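Local coordinates for protein putative isocitrate dehydrogenase, NAD-dependent (Methylococcus capsulatus, PDB 6LKY) that probably acts as an NAD-dependent isocitrate dehydrogenase, oxidising isocitrate with the help of a magnesium ion, at residues D10-S15 and P267-K272; D18-V23 and T278-A283. The protein carries 1 engineered substitution. All coordinates share one frame; numbering follows the deposited sequence.

Overall arrangement
Both interactions join helix 13-26 and its approach loop to the chain around helix 278-290, more than 250 residues later. Interaction 1 sits at the partly exposed end, where the turn before helix 13-26 meets the loop before helix 278-290 and NAD lies against both. Interaction 2, its centre about 14 Å from that of interaction 1, is fully buried and packs the two helices themselves. Apolar contacts carry both, but the settings differ: in 267-272 the carboxylate of Asp268 binds the adenosine ribose of the cofactor, whereas in 18-23 the charged pair Asp18 and Lys22 stays off the helix interface, which is made of Ala20, Val23, Met280 and Ile281.

Interaction 1: residues D10-S15 and P267-K272; sequences DGIGPS and PDIADK. With NAD (nicotinamide-adenine-dinucleotide), chain C.
The adenosine end of the NAD site is where Ile12, in a type II' turn from Asp10 to Gly13, meets Ile269 and Ala270. Methyl CG2 of Ile12 packs on Ile269 CG1 at 3.9 Å and on Ala270 CA at 3.8 Å, the two isoleucine side chains slanting past each other. Ala270 CB rests on Gly11 CA, 3.8 Å away. With chi1 of Ile12 at 57°, its CG1 lies between backbone N and carbonyl carbon and CG2 is anti to the carbonyl carbon; CG2 thus faces the 267-272 loop while CD1 reaches N7A of the adenine at 3.8 Å. Ile269 has the same rotamer, and its CD1 comes within 3.3 Å of N3A. Cutting Ile269 back to an alanine would remove CG1 and CD1, which would probably leave Ile12 CG2 with Ala270 alone on this side and open a gap beside N3A. Asp268 accepts from both hydroxyls of the adenosine ribose: O2B donates to OD1 at 2.7 Å and O3B to OD2 at 2.8 Å, a two-pronged grip consistent with a preference for NAD over a 2'-phosphorylated cofactor. Gly264, Ser265 and Ala266 add backbone N-H groups to the cofactor. Backbone N-H groups of Met40, Ala41 and Thr70 hold the Asp10 carboxylate. The turn joins strand 2-7 to helix 13-26, and the opposing loop runs from strand 257-261 to helix 278-290.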
loop_
_atom_site.group_PDB
_atom_site.type_symbol
_atom_site.label_atom_id
_atom_site.label_comp_id
_atom_site.label_asym_id
_atom_site.label_seq_id
_atom_site.Cartn_x
_atom_site.Cartn_y
_atom_site.Cartn_z
ATOM N N ASP A 10 -13.553 2.438 21.215
ATOM C CA ASP A 10 -14.781 2.253 20.457
ATOM C C ASP A 10 -14.890 0.827 19.931
ATOM O O ASP A 10 -13.887 0.128 19.752
ATOM C CB ASP A 10 -14.843 3.246 19.283
ATOM C CG ASP A 10 -14.915 4.687 19.753
ATOM O OD1 ASP A 10 -15.531 4.927 20.815
ATOM O OD2 ASP A 10 -14.348 5.575 19.073
ATOM N N GLY A 11 -16.126 0.416 19.647
ATOM C CA GLY A 11 -16.352 -0.878 19.018
ATOM C C GLY A 11 -15.813 -2.005 19.883
ATOM O O GLY A 11 -16.214 -2.173 21.044
ATOM N N ILE A 12 -14.892 -2.794 19.322
ATOM C CA ILE A 12 -14.273 -3.885 20.072
ATOM C C ILE A 12 -13.294 -3.395 21.130
ATOM O O ILE A 12 -12.792 -4.208 21.919
ATOM C CB ILE A 12 -13.574 -4.876 19.117
ATOM C CG1 ILE A 12 -12.526 -4.152 18.268
ATOM C CG2 ILE A 12 -14.614 -5.594 18.240
ATOM C CD1 ILE A 12 -11.535 -5.085 17.602
ATOM N N GLY A 13 -13.006 -2.094 21.164
ATOM C CA GLY A 13 -12.043 -1.530 22.085
ATOM C C GLY A 13 -12.196 -1.987 23.530
ATOM O O GLY A 13 -11.281 -2.590 24.105
ATOM N N PRO A 14 -13.346 -1.694 24.156
ATOM C CA PRO A 14 -13.500 -2.033 25.584
ATOM C C PRO A 14 -13.233 -3.495 25.915
ATOM O O PRO A 14 -12.571 -3.770 26.926
ATOM C CB PRO A 14 -14.946 -1.611 25.886
ATOM C CG PRO A 14 -15.186 -0.460 24.953
ATOM C CD PRO A 14 -14.474 -0.873 23.668
ATOM N N SER A 15 -13.695 -4.444 25.095
ATOM C CA SER A 15 -13.445 -5.846 25.417
ATOM C C SER A 15 -11.954 -6.156 25.373
ATOM O O SER A 15 -11.384 -6.654 26.353
ATOM C CB SER A 15 -14.229 -6.771 24.481
ATOM O OG SER A 15 -13.860 -6.612 23.124
ATOM N N PRO A 267 -16.235 -2.357 13.530
ATOM C CA PRO A 267 -17.690 -2.343 13.758
ATOM C C PRO A 267 -18.396 -3.594 13.266
ATOM O O PRO A 267 -19.481 -3.905 13.773
ATOM C CB PRO A 267 -18.164 -1.089 13.000
ATOM C CG PRO A 267 -17.065 -0.778 12.019
ATOM C CD PRO A 267 -15.793 -1.247 12.658
ATOM N N ASP A 268 -17.831 -4.322 12.295
ATOM C CA ASP A 268 -18.509 -5.520 11.806
ATOM C C ASP A 268 -18.593 -6.628 12.857
ATOM O O ASP A 268 -19.466 -7.496 12.743
ATOM C CB ASP A 268 -17.842 -6.051 10.526
ATOM C CG ASP A 268 -16.344 -6.275 10.680
ATOM O OD1 ASP A 268 -15.743 -5.719 11.619
ATOM O OD2 ASP A 268 -15.759 -7.007 9.847
ATOM N N ILE A 269 -17.729 -6.621 13.876
ATOM C CA ILE A 269 -17.759 -7.637 14.921
ATOM C C ILE A 269 -17.891 -7.030 16.312
ATOM O O ILE A 269 -17.729 -7.737 17.306
ATOM C CB ILE A 269 -16.524 -8.559 14.857
ATOM C CG1 ILE A 269 -15.241 -7.768 15.089
ATOM C CG2 ILE A 269 -16.473 -9.311 13.531
ATOM C CD1 ILE A 269 -14.026 -8.639 15.357
ATOM N N ALA A 270 -18.176 -5.733 16.411
ATOM C CA ALA A 270 -18.339 -5.130 17.728
ATOM C C ALA A 270 -19.509 -5.795 18.444
ATOM O O ALA A 270 -20.533 -6.111 17.831
ATOM C CB ALA A 270 -18.570 -3.619 17.609
ATOM N N ASP A 271 -19.337 -6.053 19.736
ATOM C CA ASP A 271 -20.372 -6.639 20.582
ATOM C C ASP A 271 -20.661 -8.102 20.255
ATOM O O ASP A 271 -21.626 -8.663 20.788
ATOM C CB ASP A 271 -21.659 -5.809 20.544
ATOM C CG ASP A 271 -21.454 -4.420 21.136
ATOM O OD1 ASP A 271 -20.637 -4.291 22.082
ATOM O OD2 ASP A 271 -22.084 -3.461 20.643
ATOM N N LYS A 272 -19.883 -8.731 19.369
ATOM C CA LYS A 272 -20.013 -10.167 19.147
ATOM C C LYS A 272 -19.095 -10.978 20.055
ATOM O O LYS A 272 -19.251 -12.200 20.138
ATOM C CB LYS A 272 -19.686 -10.526 17.687
ATOM C CG LYS A 272 -20.667 -10.023 16.640
ATOM C CD LYS A 272 -20.346 -10.635 15.281
ATOM C CE LYS A 272 -21.192 -10.025 14.160
ATOM N NZ LYS A 272 -22.655 -10.239 14.386
HETATM P PA NAD C . -10.685 -2.180 11.227
HETATM O O1A NAD C . -11.579 -1.666 12.329
HETATM O O2A NAD C . -9.290 -2.403 11.726
HETATM O O5B NAD C . -11.333 -3.502 10.599
HETATM C C5B NAD C . -10.698 -4.105 9.475
HETATM C C4B NAD C . -11.011 -5.588 9.473
HETATM O O4B NAD C . -10.182 -6.194 10.484
HETATM C C3B NAD C . -12.472 -5.812 9.844
HETATM O O3B NAD C . -13.035 -6.851 9.057
HETATM C C2B NAD C . -12.399 -6.220 11.307
HETATM O O2B NAD C . -13.470 -7.077 11.733
HETATM C C1B NAD C . -11.020 -6.851 11.434
HETATM N N9A NAD C . -10.643 -6.596 12.817
HETATM C C8A NAD C . -9.661 -5.539 13.123
HETATM N N7A NAD C . -9.466 -5.834 14.555
HETATM C C5A NAD C . -9.193 -7.268 14.559
HETATM C C6A NAD C . -9.622 -7.907 15.868
HETATM N N6A NAD C . -8.667 -7.523 16.920
HETATM N N1A NAD C . -9.582 -9.365 15.677
HETATM C C2A NAD C . -10.526 -9.871 14.660
HETATM N N3A NAD C . -11.123 -8.781 13.885
HETATM C C4A NAD C . -10.119 -7.796 13.491
HETATM O O3 NAD C . -10.567 -1.108 10.037
HETATM P PN NAD C . -11.770 -0.302 9.365
HETATM O O1N NAD C . -13.054 -1.066 9.303
HETATM O O2N NAD C . -11.266 0.094 7.987
HETATM O O5D NAD C . -11.995 1.011 10.266
HETATM C C5D NAD C . -12.934 0.995 11.354
HETATM C C4D NAD C . -12.727 2.232 12.217
HETATM O O4D NAD C . -11.528 2.127 13.005
HETATM C C3D NAD C . -12.602 3.493 11.359
HETATM O O3D NAD C . -13.440 4.491 11.936
HETATM C C2D NAD C . -11.140 3.872 11.505
HETATM O O2D NAD C . -10.894 5.276 11.441
HETATM C C1D NAD C . -10.787 3.356 12.893
HETATM N N1N NAD C . -9.310 3.251 12.998
HETATM C C2N NAD C . -8.822 3.157 14.367
HETATM C C3N NAD C . -7.318 3.281 14.281
HETATM C C7N NAD C . -6.657 3.656 15.611
HETATM O O7N NAD C . -5.407 3.003 15.792
HETATM N N7N NAD C . -7.567 3.456 16.736
HETATM C C4N NAD C . -6.648 2.122 13.558
HETATM C C5N NAD C . -7.332 1.792 12.247
HETATM C C6N NAD C . -8.793 2.218 12.073
#

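Interaction 2: residues D18-V23 and T278-A283; sequences DAAVKV and TAMIMA
The one flat group used across this interface is the peptide carbonyl of Met280, whose O is met by Ala20 CB at 3.8 Å; neither segment supplies an aromatic ring, but Phe65 of strand 63-66 touches both Ala20 and Met280. The same Ala20 methyl touches Met280 CG, also at 3.8 Å. With CG anti to the backbone N (chi1 -157°), Met280 lays its CG against the alanine, then bends at chi2 and chi3, so that SD and CE turn off the 18-23 segment. Ile281 uses two branches: CG1 lies on Ala20 CA at 3.8 Å, and CG2 meets Val23 CG1 at 3.9 Å, the valine and isoleucine crossing at about a right angle. The small Ala20 allows the backbones to close in, Ala20 CA and Ile281 CA being 4.6 Å apart, and the axes of the two segments pass 8.4 Å from each other at a crossing angle of -43°. Ile300 and Val304 of helix 294-310, with Ile333 and Val334 of helix 326-337, extend this apolar packing. It is a buried helix-helix contact beside the sheet in the alpha/beta fold of the isocitrate and isopropylmalate dehydrogenases.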
loop_
_atom_site.group_PDB
_atom_site.type_symbol
_atom_site.label_atom_id
_atom_site.label_comp_id
_atom_site.label_asym_id
_atom_site.label_seq_id
_atom_site.Cartn_x
_atom_site.Cartn_y
_atom_site.Cartn_z
ATOM N N ASP A 18 -10.066 -4.544 28.044
ATOM C CA ASP A 18 -10.322 -5.290 29.264
ATOM C C ASP A 18 -9.395 -6.492 29.331
ATOM O O ASP A 18 -8.623 -6.647 30.292
ATOM C CB ASP A 18 -11.793 -5.709 29.331
ATOM C CG ASP A 18 -12.168 -6.294 30.679
ATOM O OD1 ASP A 18 -12.139 -5.553 31.686
ATOM O OD2 ASP A 18 -12.475 -7.503 30.732
ATOM N N ALA A 19 -9.366 -7.279 28.249
ATOM C CA ALA A 19 -8.484 -8.435 28.198
ATOM C C ALA A 19 -7.059 -8.020 28.519
ATOM O O ALA A 19 -6.415 -8.592 29.409
ATOM C CB ALA A 19 -8.574 -9.109 26.826
ATOM N N ALA A 20 -6.584 -6.949 27.875
ATOM C CA ALA A 20 -5.181 -6.607 28.043
ATOM C C ALA A 20 -4.902 -6.230 29.486
ATOM O O ALA A 20 -3.903 -6.671 30.067
ATOM C CB ALA A 20 -4.784 -5.479 27.096
ATOM N N VAL A 21 -5.824 -5.489 30.110
ATOM C CA VAL A 21 -5.605 -5.075 31.491
ATOM C C VAL A 21 -5.412 -6.301 32.371
ATOM O O VAL A 21 -4.432 -6.392 33.128
ATOM C CB VAL A 21 -6.775 -4.193 31.975
ATOM C CG1 VAL A 21 -6.852 -4.171 33.497
ATOM C CG2 VAL A 21 -6.626 -2.767 31.426
ATOM N N LYS A 22 -6.261 -7.322 32.177
ATOM C CA LYS A 22 -6.146 -8.516 33.006
ATOM C C LYS A 22 -4.771 -9.139 32.843
ATOM O O LYS A 22 -4.078 -9.418 33.836
ATOM C CB LYS A 22 -7.250 -9.513 32.650
ATOM C CG LYS A 22 -8.648 -9.108 33.132
ATOM C CD LYS A 22 -9.623 -10.279 33.002
ATOM C CE LYS A 22 -11.002 -9.848 32.498
ATOM N NZ LYS A 22 -11.792 -9.079 33.501
ATOM N N VAL A 23 -4.308 -9.244 31.594
ATOM C CA VAL A 23 -3.016 -9.869 31.340
ATOM C C VAL A 23 -1.914 -9.065 32.003
ATOM O O VAL A 23 -1.029 -9.625 32.667
ATOM C CB VAL A 23 -2.785 -10.019 29.826
ATOM C CG1 VAL A 23 -1.324 -10.289 29.530
ATOM C CG2 VAL A 23 -3.667 -11.135 29.272
ATOM N N THR A 278 -5.055 -10.263 20.973
ATOM C CA THR A 278 -3.601 -10.364 20.914
ATOM C C THR A 278 -2.952 -9.009 20.678
ATOM O O THR A 278 -1.980 -8.655 21.352
ATOM C CB THR A 278 -3.202 -11.335 19.809
ATOM O OG1 THR A 278 -3.818 -12.605 20.054
ATOM C CG2 THR A 278 -1.681 -11.476 19.728
ATOM N N ALA A 279 -3.463 -8.245 19.705
ATOM C CA ALA A 279 -2.855 -6.955 19.381
ATOM C C ALA A 279 -2.835 -6.035 20.595
ATOM O O ALA A 279 -1.804 -5.426 20.912
ATOM C CB ALA A 279 -3.599 -6.300 18.216
ATOM N N MET A 280 -3.963 -5.938 21.306
ATOM C CA MET A 280 -4.006 -5.087 22.494
ATOM C C MET A 280 -3.072 -5.605 23.581
ATOM O O MET A 280 -2.400 -4.820 24.266
ATOM C CB MET A 280 -5.435 -4.991 23.025
ATOM C CG MET A 280 -5.660 -3.745 23.868
ATOM S SD MET A 280 -5.666 -2.253 22.835
ATOM C CE MET A 280 -4.534 -1.188 23.742
ATOM N N ILE A 281 -2.992 -6.929 23.731
ATOM C CA ILE A 281 -2.106 -7.509 24.736
ATOM C C ILE A 281 -0.641 -7.225 24.395
ATOM O O ILE A 281 0.148 -6.857 25.273
ATOM C CB ILE A 281 -2.422 -9.012 24.878
ATOM C CG1 ILE A 281 -3.783 -9.179 25.566
ATOM C CG2 ILE A 281 -1.383 -9.716 25.702
ATOM C CD1 ILE A 281 -4.542 -10.436 25.173
ATOM N N MET A 282 -0.270 -7.329 23.109
ATOM C CA MET A 282 1.088 -6.997 22.673
ATOM C C MET A 282 1.379 -5.513 22.850
ATOM O O MET A 282 2.512 -5.133 23.178
ATOM C CB MET A 282 1.303 -7.401 21.211
ATOM C CG MET A 282 1.321 -8.907 20.931
ATOM S SD MET A 282 2.585 -9.810 21.882
ATOM C CE MET A 282 4.070 -9.274 21.016
ATOM N N ALA A 283 0.373 -4.656 22.643
ATOM C CA ALA A 283 0.552 -3.243 22.962
ATOM C C ALA A 283 0.883 -3.069 24.436
ATOM O O ALA A 283 1.757 -2.269 24.799
ATOM C CB ALA A 283 -0.703 -2.440 22.586
#